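Local structure of hypothetical protein PSPTO5229 (Pseudomonas syringae pv. tomato str. DC3000, 2EVE) at residues Y32-F37 and S130-M135; K67-D72 and P93-D98; P57-I62 and D103-V108. The protein is of unknown function but folds as an EVE domain, related to the ASCH and PUA domains, and so may bind nucleic acid. All coordinates share one frame; numbering follows the deposited sequence.

Interaction 1 (Y32-F37 and S130-M135); sequences YQARNF and SRLSVM
A34 and V134 bring the two backbones together, their CA atoms 4.7 Å apart where the early turns of helix 32-40 pass the start of strand 134-137. No hydrogen bond crosses between the segments: within the helix, N36 N bonds Y32 O, and the contact itself is made by apolar surfaces. A34 is small enough to let the chains approach this closely, with its CB 3.9 Å from V134 CB and 3.7 Å from S133 OG. The beta-branched V134 suits the strand and also lies against the helix backbone, its CB 3.6 Å from A34 O. L132 spans about one turn of the helix, from Q33 and A34 to F37. Its CG stands anti to the backbone N (chi1 -172°), and from there CD1 reaches A34 N at 3.6 Å and Q33 CG, while CD2 meets F37 CE2 at 3.8 Å. The extended chain of Q33 crosses the leucine at about a right angle and lays its chain, CG and OE1 alike, along CD1, a fitting use of a long polar residue at an exposed margin. F37 meets the strand obliquely, CD2 3.5 Å from V134 O, a buried carbonyl without a hydrogen-bond partner in the model. Helix 32-40 thus covers the edge of the sheet, F37 also touching W4 and V134 touching M6. Strand 134-137 and the residue before it bond to strand 3-8, S133 with K7 and selenomethionine M135 with L5, and K7 lines the pocket holding the tris-type ligand.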
ATOM      1  N   TYR A  32     -13.394   3.543  -0.279  1.00  8.94           N
ATOM      2  CA  TYR A  32     -13.489   4.427  -1.436  1.00  9.09           C
ATOM      3  C   TYR A  32     -12.383   5.468  -1.546  1.00  7.68           C
ATOM      4  O   TYR A  32     -11.892   5.736  -2.641  1.00  8.30           O
ATOM      5  CB  TYR A  32     -14.862   5.100  -1.469  1.00  9.85           C
ATOM      6  CG  TYR A  32     -15.970   4.143  -1.832  1.00 12.18           C
ATOM      7  CD1 TYR A  32     -16.024   3.558  -3.100  1.00 13.87           C
ATOM      8  CD2 TYR A  32     -16.949   3.793  -0.902  1.00 14.81           C
ATOM      9  CE1 TYR A  32     -17.026   2.649  -3.432  1.00 17.52           C
ATOM     10  CE2 TYR A  32     -17.954   2.884  -1.225  1.00 17.94           C
ATOM     11  CZ  TYR A  32     -17.986   2.318  -2.488  1.00 18.01           C
ATOM     12  OH  TYR A  32     -18.977   1.416  -2.804  1.00 22.53           O
ATOM     13  N   GLN A  33     -11.986   6.052  -0.420  1.00  8.54           N
ATOM     14  CA  GLN A  33     -10.925   7.056  -0.439  1.00  8.91           C
ATOM     15  C   GLN A  33      -9.608   6.404  -0.871  1.00  8.35           C
ATOM     16  O   GLN A  33      -8.856   6.966  -1.675  1.00  8.09           O
ATOM     17  CB  GLN A  33     -10.776   7.698   0.946  1.00 10.83           C
ATOM     18  CG  GLN A  33      -9.688   8.769   1.034  1.00 13.36           C
ATOM     19  CD  GLN A  33      -9.659   9.457   2.389  1.00 15.76           C
ATOM     20  OE1 GLN A  33      -9.887   8.825   3.422  1.00 15.29           O
ATOM     21  NE2 GLN A  33      -9.361  10.753   2.392  1.00 15.93           N
ATOM     22  N   ALA A  34      -9.344   5.210  -0.344  1.00  8.22           N
ATOM     23  CA  ALA A  34      -8.134   4.466  -0.677  1.00  7.81           C
ATOM     24  C   ALA A  34      -8.180   4.058  -2.149  1.00  8.27           C
ATOM     25  O   ALA A  34      -7.178   4.156  -2.865  1.00  6.55           O
ATOM     26  CB  ALA A  34      -8.013   3.226   0.219  1.00  7.12           C
ATOM     27  N   ARG A  35      -9.348   3.602  -2.592  1.00  7.18           N
ATOM     28  CA  ARG A  35      -9.537   3.192  -3.981  1.00  7.59           C
ATOM     29  C   ARG A  35      -9.279   4.364  -4.908  1.00  8.30           C
ATOM     30  O   ARG A  35      -8.604   4.227  -5.929  1.00  7.43           O
ATOM     31  CB  ARG A  35     -10.970   2.702  -4.230  1.00  7.35           C
ATOM     32  CG  ARG A  35     -11.253   2.381  -5.706  1.00  7.53           C
ATOM     33  CD  ARG A  35     -12.742   2.428  -6.052  1.00  9.55           C
ATOM     34  NE  ARG A  35     -13.257   3.797  -6.074  1.00  9.38           N
ATOM     35  CZ  ARG A  35     -14.485   4.129  -6.470  1.00  8.38           C
ATOM     36  NH1 ARG A  35     -15.332   3.190  -6.878  1.00  9.91           N
ATOM     37  NH2 ARG A  35     -14.866   5.399  -6.461  1.00  9.13           N
ATOM     38  N   ASN A  36      -9.826   5.521  -4.558  1.00  7.73           N
ATOM     39  CA  ASN A  36      -9.648   6.685  -5.409  1.00  6.95           C
ATOM     40  C   ASN A  36      -8.180   7.068  -5.544  1.00  7.31           C
ATOM     41  O   ASN A  36      -7.736   7.423  -6.637  1.00  7.34           O
ATOM     42  CB  ASN A  36     -10.505   7.845  -4.901  1.00  8.51           C
ATOM     43  CG  ASN A  36     -11.990   7.607  -5.141  1.00  7.26           C
ATOM     44  OD1 ASN A  36     -12.367   6.787  -5.983  1.00  8.27           O
ATOM     45  ND2 ASN A  36     -12.837   8.333  -4.417  1.00  8.82           N
ATOM     46  N   PHE A  37      -7.422   6.994  -4.453  1.00  6.56           N
ATOM     47  CA  PHE A  37      -5.997   7.299  -4.540  1.00  6.09           C
ATOM     48  C   PHE A  37      -5.328   6.252  -5.431  1.00  7.16           C
ATOM     49  O   PHE A  37      -4.530   6.581  -6.308  1.00  7.64           O
ATOM     50  CB  PHE A  37      -5.338   7.282  -3.158  1.00  6.57           C
ATOM     51  CG  PHE A  37      -5.478   8.572  -2.400  1.00  7.43           C
ATOM     52  CD1 PHE A  37      -5.094   9.777  -2.981  1.00  7.30           C
ATOM     53  CD2 PHE A  37      -5.971   8.581  -1.102  1.00  9.40           C
ATOM     54  CE1 PHE A  37      -5.199  10.980  -2.278  1.00  6.53           C
ATOM     55  CE2 PHE A  37      -6.082   9.780  -0.387  1.00  9.67           C
ATOM     56  CZ  PHE A  37      -5.696  10.978  -0.978  1.00  9.81           C
ATOM     57  N   SER A 130      -7.164   7.900  11.687  1.00 26.22           N
ATOM     58  CA  SER A 130      -6.983   7.565  10.282  1.00 25.94           C
ATOM     59  C   SER A 130      -7.026   6.062  10.045  1.00 25.73           C
ATOM     60  O   SER A 130      -6.379   5.288  10.753  1.00 26.50           O
ATOM     61  CB  SER A 130      -5.657   8.123   9.762  1.00 25.68           C
ATOM     62  OG  SER A 130      -5.469   7.778   8.399  1.00 25.01           O
ATOM     63  N   ARG A 131      -7.796   5.658   9.041  1.00 25.19           N
ATOM     64  CA  ARG A 131      -7.926   4.252   8.685  1.00 24.70           C
ATOM     65  C   ARG A 131      -7.759   4.074   7.179  1.00 23.33           C
ATOM     66  O   ARG A 131      -8.311   3.150   6.581  1.00 23.61           O
ATOM     67  CB  ARG A 131      -9.284   3.720   9.147  1.00 27.60           C
ATOM     68  CG  ARG A 131      -9.342   3.435  10.644  1.00 30.18           C
ATOM     69  CD  ARG A 131     -10.760   3.144  11.104  1.00 32.53           C
ATOM     70  NE  ARG A 131     -10.810   2.534  12.433  1.00 35.89           N
ATOM     71  CZ  ARG A 131     -10.286   3.067  13.533  1.00 37.08           C
ATOM     72  NH1 ARG A 131     -10.392   2.430  14.693  1.00 38.03           N
ATOM     73  NH2 ARG A 131      -9.651   4.231  13.480  1.00 37.90           N
ATOM     74  N   LEU A 132      -6.985   4.973   6.581  1.00 20.40           N
ATOM     75  CA  LEU A 132      -6.707   4.943   5.149  1.00 17.07           C
ATOM     76  C   LEU A 132      -5.564   3.956   4.900  1.00 15.97           C
ATOM     77  O   LEU A 132      -4.506   4.060   5.519  1.00 16.36           O
ATOM     78  CB  LEU A 132      -6.314   6.345   4.675  1.00 17.68           C
ATOM     79  CG  LEU A 132      -6.149   6.585   3.176  1.00 17.47           C
ATOM     80  CD1 LEU A 132      -7.478   6.350   2.463  1.00 15.98           C
ATOM     81  CD2 LEU A 132      -5.671   8.015   2.942  1.00 17.08           C
ATOM     82  N   SER A 133      -5.785   3.004   3.994  1.00 13.70           N
ATOM     83  CA  SER A 133      -4.788   1.981   3.670  1.00 12.61           C
ATOM     84  C   SER A 133      -3.919   2.321   2.458  1.00 12.70           C
ATOM     85  O   SER A 133      -2.883   1.691   2.237  1.00 12.85           O
ATOM     86  CB  SER A 133      -5.479   0.636   3.435  1.00 13.20           C
ATOM     87  OG  SER A 133      -6.418   0.731   2.379  1.00 14.24           O
ATOM     88  N   VAL A 134      -4.360   3.291   1.663  1.00 11.03           N
ATOM     89  CA  VAL A 134      -3.613   3.746   0.488  1.00 10.35           C
ATOM     90  C   VAL A 134      -3.600   5.266   0.588  1.00 10.10           C
ATOM     91  O   VAL A 134      -4.653   5.899   0.694  1.00 11.02           O
ATOM     92  CB  VAL A 134      -4.284   3.319  -0.837  1.00 11.20           C
ATOM     93  CG1 VAL A 134      -3.462   3.821  -2.014  1.00 10.11           C
ATOM     94  CG2 VAL A 134      -4.411   1.799  -0.894  1.00 11.82           C
HETATM   95  N   MSE A 135      -2.409   5.854   0.546  1.00  9.79           N
HETATM   96  CA  MSE A 135      -2.285   7.296   0.707  1.00  9.10           C
HETATM   97  C   MSE A 135      -1.132   7.902  -0.068  1.00  9.61           C
HETATM   98  O   MSE A 135      -0.158   7.223  -0.396  1.00  9.87           O
HETATM   99  CB  MSE A 135      -2.049   7.611   2.179  1.00 10.75           C
HETATM  100  CG  MSE A 135      -0.710   7.055   2.670  1.00 11.78           C
HETATM  101 SE   MSE A 135      -0.459   7.125   4.580  1.00 19.85          SE
HETATM  102  CE  MSE A 135      -1.721   5.736   5.022  1.00 14.33           C
TER

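Interaction 2 (K67-D72 and P93-D98)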
ATOM      1  N   LYS A  67       1.463  -1.636 -13.495  1.00 11.46           N
ATOM      2  CA  LYS A  67       0.255  -1.563 -14.315  1.00 12.56           C
ATOM      3  C   LYS A  67      -0.796  -0.771 -13.544  1.00 10.15           C
ATOM      4  O   LYS A  67      -1.082  -1.080 -12.388  1.00  9.79           O
ATOM      5  CB  LYS A  67      -0.261  -2.965 -14.630  1.00 14.09           C
ATOM      6  CG  LYS A  67      -1.443  -2.993 -15.576  1.00 18.74           C
ATOM      7  CD  LYS A  67      -1.771  -4.431 -15.936  1.00 22.10           C
ATOM      8  CE  LYS A  67      -2.926  -4.527 -16.902  1.00 23.96           C
ATOM      9  NZ  LYS A  67      -3.155  -5.947 -17.283  1.00 26.63           N
ATOM     10  N   THR A  68      -1.366   0.249 -14.179  1.00  9.61           N
ATOM     11  CA  THR A  68      -2.361   1.083 -13.520  1.00 10.34           C
ATOM     12  C   THR A  68      -3.664   0.343 -13.239  1.00  9.91           C
ATOM     13  O   THR A  68      -3.906  -0.756 -13.746  1.00  9.56           O
ATOM     14  CB  THR A  68      -2.658   2.379 -14.325  1.00 10.55           C
ATOM     15  OG1 THR A  68      -3.167   2.044 -15.622  1.00 12.02           O
ATOM     16  CG2 THR A  68      -1.387   3.218 -14.477  1.00 14.07           C
ATOM     17  N   ALA A  69      -4.500   0.972 -12.423  1.00  9.40           N
ATOM     18  CA  ALA A  69      -5.772   0.413 -11.978  1.00  9.27           C
ATOM     19  C   ALA A  69      -6.702  -0.234 -12.995  1.00  9.97           C
ATOM     20  O   ALA A  69      -6.934   0.283 -14.085  1.00 10.18           O
ATOM     21  CB  ALA A  69      -6.538   1.474 -11.206  1.00 10.28           C
ATOM     22  N   TYR A  70      -7.249  -1.376 -12.598  1.00 10.05           N
ATOM     23  CA  TYR A  70      -8.195  -2.108 -13.416  1.00 10.34           C
ATOM     24  C   TYR A  70      -9.193  -2.772 -12.471  1.00 10.77           C
ATOM     25  O   TYR A  70      -8.922  -2.911 -11.280  1.00 10.13           O
ATOM     26  CB  TYR A  70      -7.459  -3.134 -14.287  1.00  9.16           C
ATOM     27  CG  TYR A  70      -6.593  -4.121 -13.540  1.00 10.62           C
ATOM     28  CD1 TYR A  70      -7.130  -5.302 -13.041  1.00 11.48           C
ATOM     29  CD2 TYR A  70      -5.226  -3.898 -13.378  1.00 10.73           C
ATOM     30  CE1 TYR A  70      -6.334  -6.244 -12.406  1.00 12.31           C
ATOM     31  CE2 TYR A  70      -4.415  -4.835 -12.739  1.00 10.18           C
ATOM     32  CZ  TYR A  70      -4.976  -6.008 -12.260  1.00 11.65           C
ATOM     33  OH  TYR A  70      -4.190  -6.963 -11.662  1.00 13.23           O
ATOM     34  N   PRO A  71     -10.368  -3.171 -12.980  1.00 11.56           N
ATOM     35  CA  PRO A  71     -11.372  -3.812 -12.120  1.00 11.21           C
ATOM     36  C   PRO A  71     -10.786  -4.964 -11.310  1.00 10.55           C
ATOM     37  O   PRO A  71     -10.162  -5.869 -11.862  1.00 11.14           O
ATOM     38  CB  PRO A  71     -12.436  -4.262 -13.118  1.00 11.55           C
ATOM     39  CG  PRO A  71     -12.356  -3.188 -14.170  1.00  9.43           C
ATOM     40  CD  PRO A  71     -10.867  -3.036 -14.359  1.00  9.52           C
ATOM     41  N   ASP A  72     -10.993  -4.909  -9.996  1.00 10.44           N
ATOM     42  CA  ASP A  72     -10.474  -5.909  -9.067  1.00  9.75           C
ATOM     43  C   ASP A  72     -11.183  -7.252  -9.210  1.00 10.24           C
ATOM     44  O   ASP A  72     -12.335  -7.397  -8.816  1.00 10.27           O
ATOM     45  CB  ASP A  72     -10.619  -5.390  -7.631  1.00  8.35           C
ATOM     46  CG  ASP A  72      -9.913  -6.265  -6.619  1.00  9.64           C
ATOM     47  OD1 ASP A  72      -9.833  -5.853  -5.442  1.00  9.67           O
ATOM     48  OD2 ASP A  72      -9.443  -7.363  -6.994  1.00  8.88           O
ATOM     49  N   PRO A  93     -17.213  -1.872  -8.386  1.00 13.51           N
ATOM     50  CA  PRO A  93     -16.797  -0.635  -7.715  1.00 13.43           C
ATOM     51  C   PRO A  93     -15.343  -0.596  -7.256  1.00 12.57           C
ATOM     52  O   PRO A  93     -14.862   0.451  -6.823  1.00 12.16           O
ATOM     53  CB  PRO A  93     -17.756  -0.549  -6.523  1.00 17.71           C
ATOM     54  CG  PRO A  93     -18.926  -1.430  -6.930  1.00 19.38           C
ATOM     55  CD  PRO A  93     -18.224  -2.578  -7.586  1.00 15.08           C
ATOM     56  N   TRP A  94     -14.640  -1.718  -7.364  1.00 10.10           N
ATOM     57  CA  TRP A  94     -13.264  -1.784  -6.888  1.00  9.19           C
ATOM     58  C   TRP A  94     -12.186  -1.944  -7.947  1.00  8.62           C
ATOM     59  O   TRP A  94     -12.419  -2.507  -9.018  1.00  9.04           O
ATOM     60  CB  TRP A  94     -13.153  -2.907  -5.860  1.00  9.71           C
ATOM     61  CG  TRP A  94     -14.186  -2.780  -4.792  1.00  8.23           C
ATOM     62  CD1 TRP A  94     -15.223  -3.635  -4.543  1.00  9.12           C
ATOM     63  CD2 TRP A  94     -14.302  -1.719  -3.840  1.00  8.77           C
ATOM     64  NE1 TRP A  94     -15.979  -3.169  -3.492  1.00  9.20           N
ATOM     65  CE2 TRP A  94     -15.437  -1.991  -3.045  1.00  9.37           C
ATOM     66  CE3 TRP A  94     -13.558  -0.557  -3.586  1.00  8.33           C
ATOM     67  CZ2 TRP A  94     -15.844  -1.149  -2.006  1.00  9.73           C
ATOM     68  CZ3 TRP A  94     -13.965   0.285  -2.551  1.00 10.74           C
ATOM     69  CH2 TRP A  94     -15.100  -0.017  -1.776  1.00 10.05           C
ATOM     70  N   SER A  95     -10.995  -1.455  -7.620  1.00  8.65           N
ATOM     71  CA  SER A  95      -9.857  -1.507  -8.529  1.00  7.83           C
ATOM     72  C   SER A  95      -8.611  -2.099  -7.894  1.00  7.36           C
ATOM     73  O   SER A  95      -8.329  -1.881  -6.717  1.00  9.06           O
ATOM     74  CB  SER A  95      -9.522  -0.098  -9.026  1.00  8.24           C
ATOM     75  OG  SER A  95     -10.628   0.499  -9.675  1.00  9.93           O
ATOM     76  N   ALA A  96      -7.866  -2.848  -8.698  1.00  8.14           N
ATOM     77  CA  ALA A  96      -6.618  -3.449  -8.265  1.00  7.62           C
ATOM     78  C   ALA A  96      -5.578  -2.918  -9.236  1.00  8.84           C
ATOM     79  O   ALA A  96      -5.908  -2.200 -10.179  1.00  9.31           O
ATOM     80  CB  ALA A  96      -6.696  -4.966  -8.371  1.00  8.50           C
ATOM     81  N   LEU A  97      -4.318  -3.252  -9.001  1.00 10.22           N
ATOM     82  CA  LEU A  97      -3.267  -2.835  -9.910  1.00 10.96           C
ATOM     83  C   LEU A  97      -2.080  -3.752  -9.710  1.00 12.43           C
ATOM     84  O   LEU A  97      -2.039  -4.512  -8.748  1.00 12.55           O
ATOM     85  CB  LEU A  97      -2.893  -1.363  -9.684  1.00 16.78           C
ATOM     86  CG  LEU A  97      -2.600  -0.820  -8.282  1.00 17.52           C
ATOM     87  CD1 LEU A  97      -1.324  -1.428  -7.729  1.00 23.01           C
ATOM     88  CD2 LEU A  97      -2.472   0.695  -8.378  1.00 20.52           C
ATOM     89  N   ASP A  98      -1.132  -3.714 -10.637  1.00  9.97           N
ATOM     90  CA  ASP A  98       0.038  -4.564 -10.511  1.00 10.04           C
ATOM     91  C   ASP A  98       1.215  -3.757  -9.997  1.00 10.08           C
ATOM     92  O   ASP A  98       1.436  -2.621 -10.423  1.00 10.22           O
ATOM     93  CB  ASP A  98       0.406  -5.199 -11.854  1.00 11.39           C
ATOM     94  CG  ASP A  98      -0.697  -6.079 -12.411  1.00 14.06           C
ATOM     95  OD1 ASP A  98      -1.452  -6.681 -11.618  1.00 17.70           O
ATOM     96  OD2 ASP A  98      -0.795  -6.175 -13.651  1.00 18.02           O
TER
HETATM   97  O   HOH W   1      -8.144  -3.672  -4.724  1.00  8.55           O
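W94 accepts the amide of D72, D72 N to W94 O being 3.0 Å; the bond is nearly straight (173°), though the N-H arrives from above the carbonyl plane. Its indole stacks on Y32 and bonds D84 through NE1. S95 rests CB 4.0 Å from A69 CB, its OG accepts a hydrogen bond from R39 NE, and a water links S95 O to D72 OD1, which also forms a salt bridge with R30; T74 holds D72 OD2. A96 pairs with Y70, A96 N to Y70 O at 2.8 Å and Y70 N to A96 O at 2.9 Å, and its small CB leaves room for the D72 carboxylate. Beyond this pair the antiparallel register slips by one, a beta bulge beside the corner that strand 58-71 turns at K67. L97 CB lies 3.3 Å from K67 O, its side chain packing on L38 and W26. D98 pairs with K67 through both backbone bonds. Y70 CG stands between backbone N and carbonyl carbon (chi1 56°), laying the ring across the partner strand with A96 O over one face; at the edge, D98 OD1 accepts Y70 OH (2.8 Å) on the syn side, 33° out of the carboxylate plane. K67 runs alongside D98, its NZ beyond salt-bridge distance.

Interaction 3 (P57-I62 and D103-V108); sequences PGIAGI and DIFKNV
I62 and D103 form an antiparallel hydrogen-bonded pair, I62 N to D103 O 2.8 Å and D103 N to I62 O 3.1 Å, and strands 58-62 and 103-105 run from there with an angle of 152° between their directions. A third bond, from F105 N to A60 O (3.0 Å), follows the close pairing of G61 with I104. On the far side of strand 58-62, A60 and G61 both face F49 of strand 46-51, a classic beta bulge.

F105 carries much of the side-chain contact. With CG anti to its carbonyl carbon (chi1 -64°), the ring lies flat over the backbone of G61, whose CA sits 3.9 Å from the ring centroid and 10° off its normal, a CH-pi contact. Glycine suits that position doubly, since a side chain there would run into D103 O. Two isoleucines flank the ring: I59 runs beside it, CG2 3.6 Å from F105 CE2, and I62 brings CG1 to F105 CE1. Helix 139-149 covers this face through I145, W142 and L146.

After F105 the chain turns a corner and V108 comes back to the first strand. Its CG1 lies 3.5 Å from I59 O, and CG2 touches A60 CB. G58, also close to CG1, has backbone angles readily open only to glycine. Where the strands part, a water donates to both A60 O, at 2.7 Å, and F105 O.

D103 OD2 forms a salt bridge with R149 NH2, tying the strand to the last helix. The chemistry therefore changes along the contact: direct amide bonds close one end, at the corner after F105 a water and apolar contacts bridge the gap, and backbone pairing resumes with I59 and L109, consistent with a sheet that bends here while the water satisfies A60 O and F105 O.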
ATOM      1  N   PRO A  57       4.761  -3.738  13.099  1.00 20.02           N
ATOM      2  CA  PRO A  57       4.157  -2.871  12.083  1.00 19.08           C
ATOM      3  C   PRO A  57       5.053  -1.707  11.680  1.00 18.06           C
ATOM      4  O   PRO A  57       5.771  -1.148  12.506  1.00 18.51           O
ATOM      5  CB  PRO A  57       2.870  -2.403  12.755  1.00 20.02           C
ATOM      6  CG  PRO A  57       3.277  -2.321  14.198  1.00 21.52           C
ATOM      7  CD  PRO A  57       4.045  -3.611  14.382  1.00 21.61           C
ATOM      8  N   GLY A  58       5.007  -1.342  10.404  1.00 14.53           N
ATOM      9  CA  GLY A  58       5.828  -0.242   9.941  1.00 12.10           C
ATOM     10  C   GLY A  58       6.219  -0.404   8.491  1.00 12.14           C
ATOM     11  O   GLY A  58       5.843  -1.380   7.845  1.00 11.07           O
ATOM     12  N   ILE A  59       6.975   0.557   7.976  1.00 11.49           N
ATOM     13  CA  ILE A  59       7.415   0.501   6.589  1.00 11.59           C
ATOM     14  C   ILE A  59       8.506  -0.556   6.453  1.00 11.77           C
ATOM     15  O   ILE A  59       9.561  -0.464   7.081  1.00 11.32           O
ATOM     16  CB  ILE A  59       7.926   1.874   6.138  1.00 10.62           C
ATOM     17  CG1 ILE A  59       6.767   2.877   6.203  1.00 10.72           C
ATOM     18  CG2 ILE A  59       8.490   1.791   4.729  1.00 11.24           C
ATOM     19  CD1 ILE A  59       7.148   4.301   5.897  1.00 10.10           C
ATOM     20  N   ALA A  60       8.241  -1.557   5.618  1.00 10.46           N
ATOM     21  CA  ALA A  60       9.165  -2.671   5.429  1.00 11.03           C
ATOM     22  C   ALA A  60       9.959  -2.660   4.130  1.00 11.26           C
ATOM     23  O   ALA A  60      10.905  -3.436   3.972  1.00 11.84           O
ATOM     24  CB  ALA A  60       8.403  -3.979   5.544  1.00 11.66           C
ATOM     25  N   GLY A  61       9.574  -1.794   3.202  1.00 11.18           N
ATOM     26  CA  GLY A  61      10.278  -1.729   1.938  1.00 10.41           C
ATOM     27  C   GLY A  61       9.641  -0.779   0.949  1.00 11.27           C
ATOM     28  O   GLY A  61       8.800   0.049   1.310  1.00 11.60           O
ATOM     29  N   ILE A  62      10.041  -0.919  -0.310  1.00  9.74           N
ATOM     30  CA  ILE A  62       9.556  -0.071  -1.388  1.00  9.80           C
ATOM     31  C   ILE A  62       9.111  -0.897  -2.591  1.00 10.63           C
ATOM     32  O   ILE A  62       9.726  -1.910  -2.928  1.00 10.12           O
ATOM     33  CB  ILE A  62      10.668   0.893  -1.848  1.00 10.53           C
ATOM     34  CG1 ILE A  62      11.135   1.737  -0.662  1.00 10.85           C
ATOM     35  CG2 ILE A  62      10.166   1.776  -2.980  1.00  8.86           C
ATOM     36  CD1 ILE A  62      12.343   2.610  -0.980  1.00 11.86           C
ATOM     37  N   ASP A 103      12.717  -2.436  -3.233  1.00 12.06           N
ATOM     38  CA  ASP A 103      13.698  -2.641  -2.174  1.00 13.28           C
ATOM     39  C   ASP A 103      13.082  -3.178  -0.890  1.00 12.31           C
ATOM     40  O   ASP A 103      11.888  -3.015  -0.636  1.00 12.76           O
ATOM     41  CB  ASP A 103      14.437  -1.319  -1.904  1.00 14.54           C
ATOM     42  CG  ASP A 103      15.702  -1.504  -1.078  1.00 19.77           C
ATOM     43  OD1 ASP A 103      16.308  -2.595  -1.131  1.00 22.77           O
ATOM     44  OD2 ASP A 103      16.103  -0.543  -0.387  1.00 22.49           O
ATOM     45  N   ILE A 104      13.903  -3.850  -0.090  1.00 12.60           N
ATOM     46  CA  ILE A 104      13.445  -4.391   1.177  1.00 13.01           C
ATOM     47  C   ILE A 104      14.389  -3.874   2.257  1.00 15.32           C
ATOM     48  O   ILE A 104      15.611  -3.898   2.094  1.00 16.00           O
ATOM     49  CB  ILE A 104      13.426  -5.941   1.160  1.00 14.33           C
ATOM     50  CG1 ILE A 104      12.958  -6.467   2.514  1.00 15.28           C
ATOM     51  CG2 ILE A 104      14.797  -6.481   0.775  1.00 15.49           C
ATOM     52  CD1 ILE A 104      12.762  -7.966   2.557  1.00 17.32           C
ATOM     53  N   PHE A 105      13.815  -3.376   3.345  1.00 15.05           N
ATOM     54  CA  PHE A 105      14.602  -2.829   4.440  1.00 16.46           C
ATOM     55  C   PHE A 105      15.130  -3.921   5.364  1.00 18.59           C
ATOM     56  O   PHE A 105      14.450  -4.913   5.627  1.00 18.08           O
ATOM     57  CB  PHE A 105      13.757  -1.845   5.262  1.00 15.77           C
ATOM     58  CG  PHE A 105      13.304  -0.621   4.499  1.00 14.91           C
ATOM     59  CD1 PHE A 105      13.757  -0.362   3.209  1.00 15.70           C
ATOM     60  CD2 PHE A 105      12.430   0.287   5.091  1.00 16.73           C
ATOM     61  CE1 PHE A 105      13.351   0.787   2.523  1.00 17.74           C
ATOM     62  CE2 PHE A 105      12.019   1.437   4.415  1.00 17.85           C
ATOM     63  CZ  PHE A 105      12.480   1.687   3.130  1.00 16.61           C
ATOM     64  N   LYS A 106      16.351  -3.733   5.852  1.00 21.57           N
ATOM     65  CA  LYS A 106      16.951  -4.694   6.766  1.00 24.10           C
ATOM     66  C   LYS A 106      16.185  -4.594   8.080  1.00 23.11           C
ATOM     67  O   LYS A 106      15.980  -5.587   8.777  1.00 25.12           O
ATOM     68  CB  LYS A 106      18.427  -4.360   7.000  1.00 26.91           C
ATOM     69  CG  LYS A 106      19.133  -5.310   7.962  1.00 31.69           C
ATOM     70  CD  LYS A 106      20.569  -4.879   8.241  1.00 34.53           C
ATOM     71  CE  LYS A 106      21.434  -4.927   6.988  1.00 37.22           C
ATOM     72  NZ  LYS A 106      22.848  -4.540   7.271  1.00 38.16           N
ATOM     73  N   ASN A 107      15.757  -3.379   8.402  1.00 21.99           N
ATOM     74  CA  ASN A 107      15.012  -3.123   9.623  1.00 22.06           C
ATOM     75  C   ASN A 107      13.746  -2.327   9.319  1.00 20.95           C
ATOM     76  O   ASN A 107      13.794  -1.290   8.658  1.00 20.99           O
ATOM     77  CB  ASN A 107      15.888  -2.353  10.615  1.00 23.08           C
ATOM     78  CG  ASN A 107      17.074  -3.168  11.099  1.00 23.84           C
ATOM     79  OD1 ASN A 107      16.909  -4.180  11.778  1.00 25.65           O
ATOM     80  ND2 ASN A 107      18.277  -2.731  10.746  1.00 26.09           N
ATOM     81  N   VAL A 108      12.612  -2.822   9.797  1.00 19.50           N
ATOM     82  CA  VAL A 108      11.343  -2.148   9.573  1.00 18.53           C
ATOM     83  C   VAL A 108      11.308  -0.812  10.318  1.00 17.82           C
ATOM     84  O   VAL A 108      11.837  -0.695  11.425  1.00 16.81           O
ATOM     85  CB  VAL A 108      10.161  -3.033  10.050  1.00 18.76           C
ATOM     86  CG1 VAL A 108       8.857  -2.254   9.985  1.00 17.48           C
ATOM     87  CG2 VAL A 108      10.068  -4.284   9.182  1.00 18.67           C
TER
HETATM   88  O   HOH W   2      11.683  -5.307   5.823  1.00 19.12           O

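Interactions 2 and 3 join the same two strands, 58-71 and 95-110, on opposite sides of the chain's centre, about 24 Å apart between their centres. Interaction 3 is buried and relies on glycines, an aromatic ring and isoleucines under helix 139-149; interaction 2 is partly buried, and tyrosine, aspartates and lysine make it more polar. Interaction 1, also partly buried with Q33 at its exposed margin, sets a helix against one outermost strand, 134-137, and the loop leading into it, without hydrogen bonds between its segments. It touches interaction 2 where R35 NH1 meets P93 O and Y32 stacks on W94, so helix 32-40 spans both. Along the chain, interaction 2 nests within interaction 3, and both within interaction 1.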